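Local atomic coordinates of putative uncharacterized protein (Enterococcus faecalis, PDB entry 4EC6), a protein that is of unknown biochemical function but probably acts in conjugative plasmid transfer, as a membrane protein whose C-terminal part resembles VirB8 proteins of type IV secretion systems. Residues Y67-E72 against K96-T101; K103-Y108 against Y121-S126; T113-S118 against E139-K144; M133-F138 against T156-N161. All blocks are in the same frame, centred on the assembly; numbering follows the deposited sequence.

Contact 1: Y67-E72 against K96-T101; sequences YYFSQE and KALGKT
A water draws Tyr-68, Ser-70 and Leu-98 together. It accepts from Leu-98 N at 2.9 Å and lies 2.7 Å from both Tyr-68 O and Ser-70 O, although more acceptors surround it than it has protons to give, so the individual bonds need not all form at once. A second water plays a similar part farther along the chain, accepting a hydrogen bond from Lys-100 N and giving a weak one to Phe-69 O. A third donates to Glu-72 O and accepts from Ala-97 N at 2.8 Å. Most polar links between the two segments thus run through water, and their one direct hydrogen bond runs from Thr-101 OG1 to Gln-71 OE1, 2.9 Å. There the hydroxyl approaches the amide oxygen tilted 31° from the carbonyl plane. Gln-71 reaches it because CG stands beside the backbone N (chi1 -77°) and the chain then runs on extended along Gly-99 and Lys-100. Ala-97 points its methyl into the turn, with CB 3.2 Å from Glu-72 O. Leu-98, at the surface, covers part of two buried rings: its CD1 rests against Tyr-68 CE2 at 3.8 Å and more loosely against Phe-69, whose ring edge also meets Lys-100 O. Phe-69 continues inward onto Leu-123 and Ile-136 of the sheet. Ser-70 OG accepts from Glu-72 N, which makes an ST turn just beyond the end of helix 54-68. The contact joins the end of the helix packed on the sheet to the lead-in of its first strand, in a domain described as NTF2-like.

Contact 2: K103-Y108 against Y121-S126; sequences KSVNYY and YLLNVS
Residues 103-108 and 121-126 run antiparallel at 162°, pairing Ser-104 with Asn-124 and Asn-106 with Leu-122 as hydrogen-bonded positions, while Lys-103 and Ser-104 both face Asn-124 in a classic beta bulge. Asn-106 N gives to Leu-122 O (3.0 Å) and Leu-122 N returns the bond to Asn-106 O (2.9 Å); at the bulge Lys-103 N meets Asn-124 O at 2.8 Å. On the face of the sheet bearing Val-105, Tyr-107 turns its ring edge onto the face of Tyr-121, an edge-to-face pair with planes at 67° and CD1 of Tyr-107 3.7 Å from CE1 of Tyr-121. Val-105 CG1 fills in beside the same ring, 3.6 Å from Tyr-121 CD1. On the reverse face Leu-122 lays its branch point over the Tyr-108 ring, a CH-pi contact with CG 3.9 Å from the centroid. Tyr-121 OH bonds to Asp-58 O of helix 54-68, which covers the Val-105 side, also through Leu-65. The Tyr-108 side faces a second subunit, whose Lys-56 makes a cation-pi contact with that ring and whose Tyr-63 OH bonds to Asn-124 OD1; along its other edge, strand 117-126 pairs with strand 131-142.

Contact 3: T113-S118 against E139-K144; sequences TKKGYS and EVEPTK
Lys-115 curls back over the glutamates of the neighbouring strand. Its chain bends at every torsion beyond the first, and chi1 itself, at 4°, is close to eclipsed, an unusual value that may reflect uncertainty in the placing of an exposed side chain. This folding lays the aliphatic part along the Glu-141 carboxylate, with CD of Lys-115 3.2 Å from OE2 of Glu-141, and carries the ammonium onward to Glu-139. The salt bridge made there is long, Lys-115 NZ standing 3.9 Å from Glu-139 OE1; Glu-141 OE2 is farther still from the nitrogen, at 4.5 Å. Both acids reach out in straight chains: Glu-139 has CG beside its backbone N (chi1 -54°) and then runs extended, its CG brushing Ser-118 and its OE1 coming near the methyl of Thr-113. Glu-141 does likewise, its CG lying 3.5 Å from Lys-115 O, and the Pro-142 ring meets the same carbonyl through CD. Beneath these side chains the backbone pairs Tyr-117 with Val-140. Tyr-117 N donates to Val-140 O at 3.0 Å and Val-140 N to Tyr-117 O at 2.9 Å. Gly-116 CA also sits close to Val-140 O, in a CA-H...O contact. The main-chain bonds therefore probably carry most of the hold, and the single ammonium, near two carboxylates but tightly bound to neither, would add mainly a diffuse electrostatic attraction.

Contact 4: M133-F138 against T156-N161; sequences MQKITF and TDFSFN
Met-133, modelled as selenomethionine, puts its terminal methyl against both Phe-158 and Phe-160. CE lies 3.4 Å from Phe-160 CE2 and 3.6 Å from Phe-158 CD2. The selenium makes two Met-aromatic contacts: it lies in the plane of the Phe-158 ring, at its edge, and stands obliquely to Phe-160, 4.8 Å from that centroid. The rings fit each other as well, for Phe-158 sets CE2 over the centre of one Phe-160 face. Phe-158 CB lies beside the backbone N of Lys-135; from there CG, opposite its own backbone N (chi1 174°), carries the ring on to the selenomethionine methyl. Behind this cluster a backbone pair fixes the register, Lys-135 N to Thr-156 O and Thr-156 N to Lys-135 O, each 2.9 Å. A water in reach of Thr-137 OG1 and Thr-156 OG1 adds a weak bond to Lys-135 O. Asp-157 has its salt bridge with Lys-132, just before this part of the strand. The aromatic tail leaves strand 147-157 and turns across the sheet, where Leu-122 of strand 117-126 packs on Met-133 and Phe-158; Phe-60 and Tyr-63 of a second subunit meet Phe-160 edge-to-face, while Ile-136 points to helix 54-68 through Leu-65 and Tyr-68.

Contacts 2, 3 and 4 all lie in one antiparallel sheet whose strands follow sequence order, each joining consecutive strands, whereas contact 1 ties the end of helix 54-68 to the loop entering that sheet. Along the chain contact 1 closes first; contacts 2 and 3 then interleave, as do 3 and 4. Contacts 2 and 4 are neighbours, with centres about 9 Å apart, and both reach the second subunit, so this part of the sheet contributes to a subunit interface. Contact 3 sits at the far end, its centre about 24 Å from that of contact 1, across the chain's centre. Phe-69 links contact 1 to Leu-123 of contact 2 and Ile-136 of contact 4, a shared core between helix and sheet.

Contact 1: Y67-E72 against K96-T101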
# COMPACT_ATOMS: atom_id res chain seq x y z
N TYR A 67 7.94 -13.33 5.25
CA TYR A 67 8.62 -14.52 5.70
C TYR A 67 10.09 -14.59 5.21
O TYR A 67 11.00 -14.98 5.92
CB TYR A 67 7.79 -15.75 5.32
CG TYR A 67 6.55 -15.81 6.14
CD1 TYR A 67 6.62 -16.12 7.53
CD2 TYR A 67 5.31 -15.49 5.59
CE1 TYR A 67 5.49 -16.14 8.34
CE2 TYR A 67 4.16 -15.50 6.40
CZ TYR A 67 4.27 -15.82 7.76
OH TYR A 67 3.17 -15.85 8.54
N TYR A 68 10.32 -14.15 4.01
CA TYR A 68 11.63 -14.12 3.47
C TYR A 68 12.52 -13.20 4.27
O TYR A 68 13.67 -13.51 4.46
CB TYR A 68 11.56 -13.63 2.02
CG TYR A 68 12.87 -13.72 1.30
CD1 TYR A 68 13.46 -14.97 1.01
CD2 TYR A 68 13.52 -12.55 0.89
CE1 TYR A 68 14.67 -15.05 0.35
CE2 TYR A 68 14.73 -12.61 0.23
CZ TYR A 68 15.29 -13.84 -0.02
OH TYR A 68 16.45 -13.85 -0.68
N PHE A 69 11.98 -12.08 4.76
CA PHE A 69 12.81 -11.17 5.56
C PHE A 69 12.74 -11.45 7.07
O PHE A 69 13.26 -10.67 7.87
CB PHE A 69 12.54 -9.69 5.24
CG PHE A 69 13.30 -9.19 4.05
CD1 PHE A 69 14.56 -8.59 4.20
CD2 PHE A 69 12.78 -9.34 2.78
CE1 PHE A 69 15.27 -8.14 3.10
CE2 PHE A 69 13.50 -8.92 1.68
CZ PHE A 69 14.74 -8.33 1.83
N SER A 70 12.12 -12.55 7.46
CA SER A 70 12.07 -12.93 8.84
C SER A 70 13.49 -13.08 9.38
O SER A 70 14.45 -13.48 8.67
CB SER A 70 11.35 -14.25 8.97
OG SER A 70 11.78 -14.91 10.16
N GLN A 71 13.65 -12.75 10.64
CA GLN A 71 14.96 -12.89 11.22
C GLN A 71 15.25 -14.16 12.01
O GLN A 71 16.37 -14.30 12.47
CB GLN A 71 15.33 -11.64 11.97
CG GLN A 71 15.71 -10.60 10.96
CD GLN A 71 16.25 -9.40 11.65
OE1 GLN A 71 15.59 -8.37 11.69
NE2 GLN A 71 17.45 -9.53 12.21
N GLU A 72 14.29 -15.08 12.09
CA GLU A 72 14.46 -16.45 12.57
C GLU A 72 15.85 -17.09 12.33
O GLU A 72 16.27 -17.37 11.20
CB GLU A 72 13.36 -17.35 12.04
CG GLU A 72 13.46 -18.78 12.48
CD GLU A 72 13.57 -18.94 14.00
OE1 GLU A 72 12.58 -18.69 14.70
OE2 GLU A 72 14.64 -19.35 14.50
N LYS A 96 19.10 -18.78 4.38
CA LYS A 96 19.09 -18.44 5.80
C LYS A 96 18.52 -17.04 6.01
O LYS A 96 18.43 -16.24 5.07
CB LYS A 96 20.52 -18.48 6.37
CG LYS A 96 21.16 -19.85 6.40
CD LYS A 96 22.68 -19.71 6.35
CE LYS A 96 23.32 -20.95 5.70
NZ LYS A 96 24.72 -20.74 5.19
N ALA A 97 18.18 -16.74 7.26
CA ALA A 97 17.77 -15.39 7.64
C ALA A 97 18.87 -14.48 7.14
O ALA A 97 20.03 -14.83 7.21
CB ALA A 97 17.61 -15.27 9.14
N LEU A 98 18.51 -13.34 6.57
CA LEU A 98 19.49 -12.48 5.93
C LEU A 98 20.05 -11.43 6.89
O LEU A 98 20.92 -10.69 6.48
CB LEU A 98 18.86 -11.77 4.72
CG LEU A 98 18.27 -12.60 3.58
CD1 LEU A 98 17.60 -11.69 2.58
CD2 LEU A 98 19.39 -13.35 2.89
N GLY A 99 19.56 -11.37 8.13
CA GLY A 99 20.02 -10.38 9.11
C GLY A 99 19.66 -8.92 8.81
O GLY A 99 20.36 -7.99 9.24
N LYS A 100 18.57 -8.72 8.05
CA LYS A 100 18.13 -7.41 7.58
C LYS A 100 16.70 -7.20 8.02
O LYS A 100 15.94 -8.11 8.02
CB LYS A 100 18.24 -7.38 6.07
CG LYS A 100 19.68 -7.60 5.65
CD LYS A 100 19.86 -7.87 4.18
CE LYS A 100 20.59 -6.74 3.49
NZ LYS A 100 21.36 -7.30 2.35
N THR A 101 16.39 -6.00 8.46
CA THR A 101 15.09 -5.65 8.99
C THR A 101 14.28 -4.84 7.97
O THR A 101 14.74 -3.86 7.38
CB THR A 101 15.28 -4.80 10.23
OG1 THR A 101 16.11 -5.52 11.16
CG2 THR A 101 13.92 -4.45 10.86
O HOH W 1 15.60 -13.03 6.30
O HOH W 2 16.52 -10.61 7.24
O HOH W 3 18.01 -18.73 9.27

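Contact 2: K103-Y108 against Y121-S126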
# COMPACT_ATOMS: atom_id res chain seq x y z
N LYS A 103 11.77 -2.37 6.81
CA LYS A 103 11.07 -1.18 7.36
C LYS A 103 9.87 -0.78 6.53
O LYS A 103 8.93 -0.20 7.06
CB LYS A 103 11.97 0.05 7.47
CG LYS A 103 13.28 -0.14 8.20
CD LYS A 103 13.12 -0.70 9.61
CE LYS A 103 12.42 0.28 10.53
NZ LYS A 103 11.57 -0.50 11.49
N SER A 104 9.92 -1.05 5.22
CA SER A 104 8.82 -0.73 4.34
C SER A 104 8.92 -1.46 3.01
O SER A 104 10.02 -1.81 2.53
CB SER A 104 8.68 0.78 4.11
OG SER A 104 9.48 1.20 3.04
N VAL A 105 7.74 -1.67 2.41
CA VAL A 105 7.65 -2.40 1.18
C VAL A 105 6.72 -1.66 0.24
O VAL A 105 5.59 -1.39 0.60
CB VAL A 105 7.09 -3.83 1.44
CG1 VAL A 105 6.91 -4.58 0.13
CG2 VAL A 105 8.00 -4.56 2.41
N ASN A 106 7.18 -1.35 -0.95
CA ASN A 106 6.31 -0.79 -1.97
C ASN A 106 6.42 -1.59 -3.22
O ASN A 106 7.50 -1.87 -3.70
CB ASN A 106 6.68 0.67 -2.27
CG ASN A 106 6.37 1.60 -1.11
OD1 ASN A 106 5.24 1.97 -0.89
ND2 ASN A 106 7.36 1.93 -0.37
N TYR A 107 5.28 -1.97 -3.77
CA TYR A 107 5.23 -2.68 -5.04
C TYR A 107 5.77 -1.84 -6.16
O TYR A 107 5.39 -0.71 -6.28
CB TYR A 107 3.79 -3.10 -5.34
CG TYR A 107 3.63 -3.91 -6.58
CD1 TYR A 107 4.26 -5.15 -6.72
CD2 TYR A 107 2.82 -3.46 -7.62
CE1 TYR A 107 4.07 -5.93 -7.86
CE2 TYR A 107 2.62 -4.21 -8.75
CZ TYR A 107 3.24 -5.44 -8.89
OH TYR A 107 3.07 -6.19 -10.05
N TYR A 108 6.61 -2.42 -7.02
CA TYR A 108 7.28 -1.65 -8.08
C TYR A 108 6.99 -2.23 -9.47
O TYR A 108 7.65 -1.91 -10.45
CB TYR A 108 8.79 -1.55 -7.79
CG TYR A 108 9.47 -0.29 -8.33
CD1 TYR A 108 8.96 0.96 -8.08
CD2 TYR A 108 10.63 -0.37 -9.10
CE1 TYR A 108 9.55 2.10 -8.57
CE2 TYR A 108 11.26 0.78 -9.60
CZ TYR A 108 10.70 2.02 -9.32
OH TYR A 108 11.27 3.19 -9.80
N TYR A 121 9.91 -5.00 -5.95
CA TYR A 121 9.54 -4.12 -4.85
C TYR A 121 10.69 -3.20 -4.47
O TYR A 121 11.87 -3.57 -4.56
CB TYR A 121 9.11 -4.92 -3.63
CG TYR A 121 7.94 -5.86 -3.86
CD1 TYR A 121 6.69 -5.60 -3.31
CD2 TYR A 121 8.09 -7.02 -4.62
CE1 TYR A 121 5.60 -6.43 -3.52
CE2 TYR A 121 7.02 -7.88 -4.83
CZ TYR A 121 5.78 -7.57 -4.27
OH TYR A 121 4.72 -8.40 -4.49
N LEU A 122 10.36 -2.00 -4.00
CA LEU A 122 11.35 -1.14 -3.35
C LEU A 122 11.25 -1.32 -1.85
O LEU A 122 10.16 -1.28 -1.32
CB LEU A 122 11.12 0.33 -3.69
CG LEU A 122 11.40 0.67 -5.12
CD1 LEU A 122 11.67 2.17 -5.14
CD2 LEU A 122 12.58 -0.11 -5.72
N LEU A 123 12.38 -1.49 -1.17
CA LEU A 123 12.38 -1.74 0.25
C LEU A 123 13.25 -0.72 0.97
O LEU A 123 14.24 -0.21 0.43
CB LEU A 123 12.95 -3.13 0.51
CG LEU A 123 12.50 -4.32 -0.33
CD1 LEU A 123 13.29 -5.58 -0.00
CD2 LEU A 123 11.03 -4.59 -0.05
N ASN A 124 12.88 -0.40 2.19
CA ASN A 124 13.83 0.20 3.09
C ASN A 124 14.23 -0.94 3.99
O ASN A 124 13.38 -1.47 4.74
CB ASN A 124 13.20 1.31 3.94
CG ASN A 124 12.86 2.58 3.15
OD1 ASN A 124 13.56 2.96 2.19
ND2 ASN A 124 11.79 3.28 3.58
N VAL A 125 15.49 -1.36 3.90
CA VAL A 125 16.02 -2.29 4.91
C VAL A 125 16.98 -1.59 5.87
O VAL A 125 17.56 -0.53 5.58
CB VAL A 125 16.58 -3.63 4.32
CG1 VAL A 125 15.68 -4.12 3.21
CG2 VAL A 125 17.98 -3.48 3.77
N SER A 126 17.10 -2.19 7.03
CA SER A 126 17.88 -1.64 8.12
C SER A 126 18.85 -2.74 8.57
O SER A 126 18.45 -3.91 8.76
CB SER A 126 16.93 -1.20 9.23
OG SER A 126 17.61 -0.78 10.38
O HOH W 4 9.58 0.83 0.12

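Contact 3: T113-S118 against E139-K144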
# COMPACT_ATOMS: atom_id res chain seq x y z
N THR A 113 6.62 -13.00 -17.84
CA THR A 113 7.58 -14.00 -18.28
C THR A 113 6.81 -15.13 -18.98
O THR A 113 5.56 -15.11 -19.06
CB THR A 113 8.32 -14.66 -17.10
OG1 THR A 113 7.34 -15.26 -16.21
CG2 THR A 113 9.11 -13.65 -16.34
N LYS A 114 7.55 -16.13 -19.44
CA LYS A 114 6.96 -17.24 -20.17
C LYS A 114 5.86 -17.95 -19.39
O LYS A 114 4.81 -18.22 -19.96
CB LYS A 114 8.02 -18.17 -20.75
CG LYS A 114 8.52 -17.62 -22.08
CD LYS A 114 9.96 -17.95 -22.45
CE LYS A 114 10.40 -17.08 -23.63
NZ LYS A 114 11.87 -17.13 -23.87
N LYS A 115 6.04 -18.17 -18.09
CA LYS A 115 4.98 -18.84 -17.31
C LYS A 115 4.47 -18.04 -16.12
O LYS A 115 3.59 -18.50 -15.37
CB LYS A 115 5.37 -20.28 -16.94
CG LYS A 115 6.78 -20.66 -17.36
CD LYS A 115 7.78 -19.83 -16.55
CE LYS A 115 8.86 -19.19 -17.39
NZ LYS A 115 9.23 -17.90 -16.75
N GLY A 116 4.99 -16.83 -15.95
CA GLY A 116 4.51 -16.04 -14.87
C GLY A 116 4.83 -14.58 -15.00
O GLY A 116 4.60 -13.94 -16.04
N TYR A 117 5.31 -14.05 -13.88
CA TYR A 117 5.63 -12.66 -13.80
C TYR A 117 6.87 -12.49 -13.00
O TYR A 117 7.06 -13.19 -12.02
CB TYR A 117 4.48 -11.92 -13.13
CG TYR A 117 3.34 -11.74 -14.06
CD1 TYR A 117 3.22 -10.57 -14.79
CD2 TYR A 117 2.37 -12.75 -14.24
CE1 TYR A 117 2.16 -10.39 -15.66
CE2 TYR A 117 1.29 -12.56 -15.10
CZ TYR A 117 1.22 -11.38 -15.80
OH TYR A 117 0.21 -11.15 -16.70
N SER A 118 7.72 -11.59 -13.46
CA SER A 118 8.81 -11.10 -12.66
C SER A 118 8.29 -9.86 -11.89
O SER A 118 7.78 -8.91 -12.51
CB SER A 118 9.97 -10.71 -13.58
OG SER A 118 11.00 -10.15 -12.81
N GLU A 139 10.65 -14.12 -9.44
CA GLU A 139 9.50 -14.53 -10.28
C GLU A 139 8.43 -15.31 -9.53
O GLU A 139 8.67 -15.86 -8.49
CB GLU A 139 9.99 -15.25 -11.52
CG GLU A 139 10.98 -14.36 -12.20
CD GLU A 139 11.65 -15.04 -13.36
OE1 GLU A 139 11.08 -16.05 -13.89
OE2 GLU A 139 12.75 -14.55 -13.74
N VAL A 140 7.25 -15.37 -10.12
CA VAL A 140 6.04 -15.84 -9.45
C VAL A 140 5.20 -16.51 -10.53
O VAL A 140 5.21 -16.04 -11.63
CB VAL A 140 5.29 -14.63 -8.88
CG1 VAL A 140 3.83 -14.91 -8.63
CG2 VAL A 140 5.95 -14.26 -7.57
N GLU A 141 4.57 -17.64 -10.23
CA GLU A 141 3.75 -18.35 -11.21
C GLU A 141 2.42 -18.69 -10.59
O GLU A 141 2.33 -18.91 -9.37
CB GLU A 141 4.45 -19.59 -11.75
CG GLU A 141 5.62 -19.27 -12.67
CD GLU A 141 6.46 -20.51 -12.99
OE1 GLU A 141 5.96 -21.65 -12.84
OE2 GLU A 141 7.66 -20.34 -13.37
N PRO A 142 1.36 -18.66 -11.39
CA PRO A 142 0.07 -18.94 -10.76
C PRO A 142 -0.04 -20.44 -10.58
O PRO A 142 0.64 -21.19 -11.25
CB PRO A 142 -0.95 -18.44 -11.79
CG PRO A 142 -0.23 -18.50 -13.11
CD PRO A 142 1.21 -18.16 -12.78
N THR A 143 -0.87 -20.84 -9.64
CA THR A 143 -1.19 -22.23 -9.41
C THR A 143 -2.69 -22.22 -9.49
O THR A 143 -3.29 -21.16 -9.38
CB THR A 143 -0.68 -22.71 -8.03
OG1 THR A 143 -1.17 -21.86 -6.97
CG2 THR A 143 0.79 -22.65 -8.02
N LYS A 144 -3.34 -23.37 -9.70
CA LYS A 144 -4.79 -23.29 -9.97
C LYS A 144 -5.46 -22.50 -8.84
O LYS A 144 -6.36 -21.71 -9.08
CB LYS A 144 -5.44 -24.67 -10.22
CG LYS A 144 -5.44 -25.62 -9.03
CD LYS A 144 -6.73 -26.45 -8.98
CE LYS A 144 -6.75 -27.58 -10.00
NZ LYS A 144 -8.15 -28.06 -10.21

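Contact 4: M133-F138 against T156-N161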
# COMPACT_ATOMS: atom_id res chain seq x y z
N MSE A 133 17.80 2.18 0.78
CA MSE A 133 16.86 1.77 -0.24
C MSE A 133 17.38 0.58 -1.02
O MSE A 133 18.48 0.59 -1.53
CB MSE A 133 16.76 2.93 -1.21
CG MSE A 133 15.44 3.64 -0.98
SE MSE A 133 15.02 4.84 -2.51
CE MSE A 133 13.46 3.82 -3.10
N GLN A 134 16.57 -0.47 -1.11
CA GLN A 134 16.91 -1.58 -1.99
C GLN A 134 15.75 -1.94 -2.91
O GLN A 134 14.60 -1.62 -2.64
CB GLN A 134 17.40 -2.80 -1.19
CG GLN A 134 18.75 -2.55 -0.52
CD GLN A 134 19.58 -3.81 -0.32
OE1 GLN A 134 19.44 -4.53 0.69
NE2 GLN A 134 20.50 -4.05 -1.24
N LYS A 135 16.09 -2.57 -4.02
CA LYS A 135 15.12 -3.25 -4.86
C LYS A 135 15.27 -4.78 -4.76
O LYS A 135 16.38 -5.31 -4.64
CB LYS A 135 15.24 -2.78 -6.29
CG LYS A 135 14.54 -3.69 -7.25
CD LYS A 135 14.01 -2.89 -8.40
CE LYS A 135 15.04 -2.72 -9.49
NZ LYS A 135 14.50 -1.66 -10.41
N ILE A 136 14.14 -5.47 -4.76
CA ILE A 136 14.10 -6.90 -4.76
C ILE A 136 13.23 -7.38 -5.94
O ILE A 136 12.15 -6.85 -6.17
CB ILE A 136 13.59 -7.45 -3.42
CG1 ILE A 136 13.95 -8.91 -3.33
CG2 ILE A 136 12.10 -7.20 -3.21
CD1 ILE A 136 13.75 -9.48 -1.96
N THR A 137 13.78 -8.35 -6.67
CA THR A 137 13.19 -8.95 -7.86
C THR A 137 13.11 -10.48 -7.64
O THR A 137 14.00 -11.11 -7.09
CB THR A 137 14.10 -8.63 -9.05
OG1 THR A 137 14.45 -7.26 -8.96
CG2 THR A 137 13.43 -8.84 -10.39
N PHE A 138 12.00 -11.08 -8.05
CA PHE A 138 11.85 -12.51 -8.05
C PHE A 138 10.69 -12.89 -8.98
O PHE A 138 9.84 -12.06 -9.30
CB PHE A 138 11.66 -13.05 -6.65
CG PHE A 138 10.47 -12.50 -5.91
CD1 PHE A 138 9.23 -13.17 -5.95
CD2 PHE A 138 10.58 -11.37 -5.10
CE1 PHE A 138 8.14 -12.69 -5.24
CE2 PHE A 138 9.47 -10.89 -4.37
CZ PHE A 138 8.26 -11.54 -4.44
N THR A 156 19.20 -5.72 -4.76
CA THR A 156 20.22 -4.86 -5.33
C THR A 156 20.04 -3.47 -4.82
O THR A 156 18.94 -3.08 -4.46
CB THR A 156 20.12 -4.79 -6.87
OG1 THR A 156 18.79 -4.40 -7.24
CG2 THR A 156 20.44 -6.13 -7.52
N ASP A 157 21.12 -2.68 -4.81
CA ASP A 157 21.05 -1.28 -4.37
C ASP A 157 20.24 -0.47 -5.38
O ASP A 157 20.18 -0.82 -6.53
CB ASP A 157 22.45 -0.71 -4.26
CG ASP A 157 23.19 -1.16 -2.99
OD1 ASP A 157 22.67 -1.99 -2.19
OD2 ASP A 157 24.32 -0.66 -2.82
N PHE A 158 19.59 0.59 -4.94
CA PHE A 158 18.67 1.29 -5.78
C PHE A 158 18.65 2.77 -5.44
O PHE A 158 18.83 3.14 -4.28
CB PHE A 158 17.22 0.72 -5.63
CG PHE A 158 16.19 1.52 -6.40
CD1 PHE A 158 15.87 1.22 -7.74
CD2 PHE A 158 15.56 2.63 -5.80
CE1 PHE A 158 14.94 2.00 -8.45
CE2 PHE A 158 14.62 3.38 -6.51
CZ PHE A 158 14.31 3.06 -7.84
N SER A 159 18.40 3.59 -6.44
CA SER A 159 17.96 4.97 -6.18
C SER A 159 17.22 5.48 -7.41
O SER A 159 17.27 4.86 -8.47
CB SER A 159 19.13 5.88 -5.83
OG SER A 159 19.93 6.02 -6.99
N PHE A 160 16.52 6.61 -7.24
CA PHE A 160 15.68 7.23 -8.28
C PHE A 160 16.46 8.05 -9.33
O PHE A 160 15.92 8.41 -10.38
CB PHE A 160 14.63 8.10 -7.59
CG PHE A 160 13.58 7.30 -6.88
CD1 PHE A 160 12.73 6.42 -7.62
CD2 PHE A 160 13.45 7.35 -5.51
CE1 PHE A 160 11.79 5.65 -7.00
CE2 PHE A 160 12.49 6.58 -4.88
CZ PHE A 160 11.66 5.74 -5.63
N ASN A 161 17.72 8.31 -9.04
CA ASN A 161 18.54 9.28 -9.79
C ASN A 161 19.01 8.81 -11.16
O ASN A 161 19.77 9.49 -11.85
CB ASN A 161 19.74 9.72 -8.95
CG ASN A 161 19.32 10.61 -7.79
OD1 ASN A 161 18.84 11.73 -8.00
ND2 ASN A 161 19.51 10.12 -6.57
OXT ASN A 161 18.64 7.72 -11.59
O HOH W 5 16.54 -6.45 -7.32